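Local coordinates for protein alcohol dehydrogenase, zinc-containing (Streptococcus pneumoniae serotype 2, PDB 5YLN) that binds zinc and probably catalyses the NAD+-dependent oxidation of alcohols, at residues L156-K168 with N291-L305. Sequence-based numbering, arbitrary orientation.
Sequences LPTGYEIGVLKGK and NVTTGLVSTNTTPQL
L305 lies over one face of the Y160 ring: its CD2 is 4.0 Å from the ring centroid and 30° off the normal, a CH-pi contact. The opposite face carries L165 CD1 from the same helix, 3.6 Å above the plane towards the rim, while T301 CB and Q304 OE1 sit in plane at the edge. Y160 OH hydrogen-bonds Y194 OH.

The second flat group, the E161 carboxylate, reaches into the loop 298-301 and takes four hydrogen bonds, two per oxygen. OE1 accepts S298 N (2.9 Å) nearly head-on and T299 N (3.0 Å) through its syn lone pair. OE2 receives T301 OG1 (2.6 Å) at its anti lone pair and T301 N (3.0 Å) from 40° above the plane. T301 can deliver both donors because chi1, 64°, sets OG1 between its own N and carbonyl carbon. This probably stabilises the charged carboxylate.

Apolar packing continues where V297 CG2 meets P157 CB at 3.8 Å. Beyond it, water 1 joins I162 O to T293 OG1.

Strand 291-293 is the edge of the parallel Rossmann-type sheet, extended antiparallel by the second subunit. The side chain of T158 lies about 6 Å from a zinc ion, and its OG1 hydrogen-bonds a Tris molecule, probably from the crystallisation liquor. The arrangement fits the interdomain cleft of a medium-chain zinc dehydrogenase, where the chain leaving the nucleotide-binding fold passes the metal site.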
loop_
_atom_site.group_PDB
_atom_site.type_symbol
_atom_site.label_atom_id
_atom_site.label_comp_id
_atom_site.label_asym_id
_atom_site.label_seq_id
_atom_site.Cartn_x
_atom_site.Cartn_y
_atom_site.Cartn_z
ATOM N N LEU A 156 -18.186 1.289 11.994
ATOM C CA LEU A 156 -18.278 2.565 11.260
ATOM C C LEU A 156 -16.886 3.172 11.095
ATOM O O LEU A 156 -16.468 3.361 9.957
ATOM C CB LEU A 156 -19.227 3.580 11.928
ATOM C CG LEU A 156 -20.673 3.683 11.429
ATOM C CD1 LEU A 156 -21.358 4.884 12.063
ATOM C CD2 LEU A 156 -20.770 3.745 9.903
ATOM N N PRO A 157 -16.156 3.440 12.193
ATOM C CA PRO A 157 -14.773 3.895 12.006
ATOM C C PRO A 157 -13.904 2.852 11.336
ATOM O O PRO A 157 -12.929 3.225 10.660
ATOM C CB PRO A 157 -14.307 4.224 13.430
ATOM C CG PRO A 157 -15.206 3.475 14.349
ATOM C CD PRO A 157 -16.501 3.324 13.628
ATOM N N THR A 158 -14.230 1.560 11.483
ATOM C CA THR A 158 -13.459 0.523 10.796
ATOM C C THR A 158 -13.633 0.641 9.287
ATOM O O THR A 158 -12.656 0.801 8.546
ATOM C CB THR A 158 -13.849 -0.887 11.296
ATOM O OG1 THR A 158 -13.450 -1.039 12.664
ATOM C CG2 THR A 158 -13.101 -1.975 10.484
ATOM N N GLY A 159 -14.881 0.608 8.819
ATOM C CA GLY A 159 -15.147 0.816 7.396
ATOM C C GLY A 159 -14.571 2.129 6.859
ATOM O O GLY A 159 -14.053 2.178 5.739
ATOM N N TYR A 160 -14.670 3.217 7.640
ATOM C CA TYR A 160 -14.250 4.530 7.144
ATOM C C TYR A 160 -12.730 4.639 7.092
ATOM O O TYR A 160 -12.160 4.896 6.032
ATOM C CB TYR A 160 -14.850 5.648 8.006
ATOM C CG TYR A 160 -14.600 7.069 7.491
ATOM C CD1 TYR A 160 -14.948 7.448 6.187
ATOM C CD2 TYR A 160 -14.039 8.037 8.319
ATOM C CE1 TYR A 160 -14.719 8.744 5.719
ATOM C CE2 TYR A 160 -13.811 9.337 7.867
ATOM C CZ TYR A 160 -14.156 9.683 6.570
ATOM O OH TYR A 160 -13.922 10.959 6.127
ATOM N N GLU A 161 -12.055 4.427 8.227
ATOM C CA GLU A 161 -10.599 4.596 8.279
ATOM C C GLU A 161 -9.881 3.519 7.470
ATOM O O GLU A 161 -8.958 3.824 6.704
ATOM C CB GLU A 161 -10.114 4.572 9.730
ATOM C CG GLU A 161 -10.646 5.728 10.567
ATOM C CD GLU A 161 -10.361 5.587 12.066
ATOM O OE1 GLU A 161 -9.512 4.764 12.463
ATOM O OE2 GLU A 161 -11.002 6.325 12.846
ATOM N N ILE A 162 -10.304 2.258 7.610
ATOM C CA ILE A 162 -9.553 1.150 7.033
ATOM C C ILE A 162 -10.028 0.769 5.629
ATOM O O ILE A 162 -9.223 0.314 4.812
ATOM C CB ILE A 162 -9.593 -0.079 7.971
ATOM C CG1 ILE A 162 -9.238 0.339 9.405
ATOM C CG2 ILE A 162 -8.709 -1.204 7.426
ATOM C CD1 ILE A 162 -7.926 1.151 9.535
ATOM N N GLY A 163 -11.297 0.961 5.307
ATOM C CA GLY A 163 -11.779 0.690 3.967
ATOM C C GLY A 163 -11.844 1.888 3.027
ATOM O O GLY A 163 -11.586 1.765 1.832
ATOM N N VAL A 164 -12.224 3.067 3.547
ATOM C CA VAL A 164 -12.558 4.207 2.698
ATOM C C VAL A 164 -11.372 5.174 2.579
ATOM O O VAL A 164 -10.951 5.548 1.475
ATOM C CB VAL A 164 -13.831 4.925 3.193
ATOM C CG1 VAL A 164 -14.062 6.274 2.435
ATOM C CG2 VAL A 164 -15.028 3.994 3.027
ATOM N N LEU A 165 -10.783 5.544 3.718
ATOM C CA LEU A 165 -9.650 6.477 3.719
ATOM C C LEU A 165 -8.364 5.821 3.202
ATOM O O LEU A 165 -7.654 6.390 2.364
ATOM C CB LEU A 165 -9.446 7.059 5.131
ATOM C CG LEU A 165 -10.548 8.058 5.539
ATOM C CD1 LEU A 165 -10.362 8.578 6.966
ATOM C CD2 LEU A 165 -10.575 9.218 4.549
ATOM N N LYS A 166 -8.042 4.611 3.672
ATOM C CA LYS A 166 -6.849 3.954 3.137
ATOM C C LYS A 166 -7.033 3.587 1.674
ATOM O O LYS A 166 -6.067 3.585 0.906
ATOM C CB LYS A 166 -6.482 2.737 3.986
ATOM C CG LYS A 166 -6.011 3.149 5.377
ATOM C CD LYS A 166 -5.497 1.971 6.177
ATOM C CE LYS A 166 -4.915 2.420 7.509
ATOM N NZ LYS A 166 -3.588 3.067 7.335
ATOM N N GLY A 167 -8.262 3.355 1.256
ATOM C CA GLY A 167 -8.528 3.074 -0.139
ATOM C C GLY A 167 -8.491 4.276 -1.042
ATOM O O GLY A 167 -8.453 4.111 -2.260
ATOM N N LYS A 168 -8.504 5.479 -0.463
ATOM C CA LYS A 168 -8.457 6.722 -1.220
ATOM C C LYS A 168 -9.662 6.848 -2.149
ATOM O O LYS A 168 -9.530 7.166 -3.333
ATOM C CB LYS A 168 -7.130 6.836 -1.989
ATOM C CG LYS A 168 -5.901 6.805 -1.084
ATOM C CD LYS A 168 -4.600 7.201 -1.798
ATOM C CE LYS A 168 -4.275 6.249 -2.941
ATOM N NZ LYS A 168 -3.056 6.604 -3.744
ATOM N N ASN A 291 -1.556 -0.553 -4.888
ATOM C CA ASN A 291 -1.265 -0.459 -3.476
ATOM C C ASN A 291 -2.115 -1.495 -2.757
ATOM O O ASN A 291 -3.211 -1.852 -3.204
ATOM C CB ASN A 291 -1.575 0.961 -2.920
ATOM C CG ASN A 291 -1.009 2.064 -3.781
ATOM O OD1 ASN A 291 0.204 2.232 -3.863
ATOM N ND2 ASN A 291 -1.890 2.840 -4.420
ATOM N N VAL A 292 -1.607 -1.980 -1.639
ATOM C CA VAL A 292 -2.370 -2.847 -0.760
ATOM C C VAL A 292 -2.213 -2.268 0.628
ATOM O O VAL A 292 -1.084 -2.069 1.088
ATOM C CB VAL A 292 -1.882 -4.308 -0.807
ATOM C CG1 VAL A 292 -2.720 -5.187 0.130
ATOM C CG2 VAL A 292 -1.892 -4.846 -2.264
ATOM N N THR A 293 -3.322 -1.950 1.278
ATOM C CA THR A 293 -3.241 -1.402 2.621
ATOM C C THR A 293 -3.902 -2.343 3.609
ATOM O O THR A 293 -4.858 -3.046 3.285
ATOM C CB THR A 293 -3.892 -0.016 2.736
ATOM O OG1 THR A 293 -5.292 -0.120 2.449
ATOM C CG2 THR A 293 -3.224 1.006 1.767
ATOM N N THR A 294 -3.392 -2.318 4.827
ATOM C CA THR A 294 -3.995 -3.005 5.945
ATOM C C THR A 294 -4.143 -2.017 7.088
ATOM O O THR A 294 -3.580 -0.911 7.085
ATOM C CB THR A 294 -3.141 -4.186 6.404
ATOM O OG1 THR A 294 -2.056 -3.671 7.186
ATOM C CG2 THR A 294 -2.577 -4.971 5.201
ATOM N N GLY A 295 -4.863 -2.451 8.095
ATOM C CA GLY A 295 -4.898 -1.698 9.321
ATOM C C GLY A 295 -5.886 -2.239 10.332
ATOM O O GLY A 295 -6.848 -2.939 9.999
ATOM N N LEU A 296 -5.591 -1.943 11.587
ATOM C CA LEU A 296 -6.530 -1.998 12.698
ATOM C C LEU A 296 -7.083 -0.589 12.903
ATOM O O LEU A 296 -6.312 0.381 12.940
ATOM C CB LEU A 296 -5.814 -2.469 13.963
ATOM C CG LEU A 296 -6.530 -2.383 15.309
ATOM C CD1 LEU A 296 -7.800 -3.167 15.229
ATOM C CD2 LEU A 296 -5.629 -2.932 16.397
ATOM N N VAL A 297 -8.402 -0.479 13.052
ATOM C CA VAL A 297 -9.016 0.823 13.256
ATOM C C VAL A 297 -8.337 1.542 14.419
ATOM O O VAL A 297 -7.895 0.914 15.388
ATOM C CB VAL A 297 -10.528 0.675 13.501
ATOM C CG1 VAL A 297 -10.802 0.096 14.909
ATOM C CG2 VAL A 297 -11.234 2.023 13.339
ATOM N N SER A 298 -8.224 2.872 14.314
ATOM C CA SER A 298 -7.740 3.683 15.428
ATOM C C SER A 298 -8.850 4.427 16.160
ATOM O O SER A 298 -8.760 4.607 17.382
ATOM C CB SER A 298 -6.703 4.703 14.940
ATOM O OG SER A 298 -5.412 4.141 15.023
ATOM N N THR A 299 -9.897 4.818 15.432
ATOM C CA THR A 299 -11.011 5.674 15.854
ATOM C C THR A 299 -10.598 7.135 16.050
ATOM O O THR A 299 -11.338 7.916 16.661
ATOM C CB THR A 299 -11.755 5.145 17.108
ATOM O OG1 THR A 299 -10.973 5.326 18.292
ATOM C CG2 THR A 299 -12.070 3.678 16.959
ATOM N N ASN A 300 -9.475 7.565 15.461
ATOM C CA ASN A 300 -9.168 8.989 15.465
ATOM C C ASN A 300 -10.208 9.813 14.694
ATOM O O ASN A 300 -10.342 11.017 14.945
ATOM C CB ASN A 300 -7.760 9.222 14.906
ATOM C CG ASN A 300 -7.586 8.662 13.513
ATOM O OD1 ASN A 300 -7.917 7.512 13.247
ATOM N ND2 ASN A 300 -7.084 9.483 12.613
ATOM N N THR A 301 -10.965 9.198 13.780
ATOM C CA THR A 301 -11.970 9.932 13.011
ATOM C C THR A 301 -13.317 10.042 13.713
ATOM O O THR A 301 -14.182 10.767 13.210
ATOM C CB THR A 301 -12.204 9.293 11.627
ATOM O OG1 THR A 301 -12.757 7.979 11.784
ATOM C CG2 THR A 301 -10.895 9.213 10.825
ATOM N N THR A 302 -13.515 9.347 14.842
ATOM C CA THR A 302 -14.783 9.404 15.579
ATOM C C THR A 302 -15.373 10.810 15.715
ATOM O O THR A 302 -16.580 10.965 15.477
ATOM C CB THR A 302 -14.607 8.757 16.963
ATOM O OG1 THR A 302 -14.156 7.407 16.816
ATOM C CG2 THR A 302 -15.940 8.762 17.732
ATOM N N PRO A 303 -14.614 11.863 16.065
ATOM C CA PRO A 303 -15.215 13.217 16.066
ATOM C C PRO A 303 -15.749 13.657 14.712
ATOM O O PRO A 303 -16.809 14.298 14.634
ATOM C CB PRO A 303 -14.051 14.121 16.505
ATOM C CG PRO A 303 -13.114 13.228 17.210
ATOM C CD PRO A 303 -13.222 11.891 16.544
ATOM N N GLN A 304 -15.017 13.363 13.636
ATOM C CA GLN A 304 -15.472 13.762 12.308
ATOM C C GLN A 304 -16.715 12.976 11.897
ATOM O O GLN A 304 -17.629 13.527 11.268
ATOM C CB GLN A 304 -14.334 13.591 11.292
ATOM C CG GLN A 304 -14.705 13.915 9.841
ATOM C CD GLN A 304 -13.594 13.559 8.826
ATOM O OE1 GLN A 304 -12.751 12.682 9.071
ATOM N NE2 GLN A 304 -13.605 14.242 7.673
ATOM N N LEU A 305 -16.781 11.696 12.266
ATOM C CA LEU A 305 -17.962 10.901 11.939
ATOM C C LEU A 305 -19.165 11.361 12.735
ATOM O O LEU A 305 -20.283 11.374 12.217
ATOM C CB LEU A 305 -17.710 9.410 12.192
ATOM C CG LEU A 305 -16.683 8.678 11.324
ATOM C CD1 LEU A 305 -16.377 7.309 11.942
ATOM C CD2 LEU A 305 -17.180 8.524 9.908
HETATM O O HOH W 1 -6.715 -1.015 4.612
HETATM O O HOH W 2 -2.106 1.212 6.075
#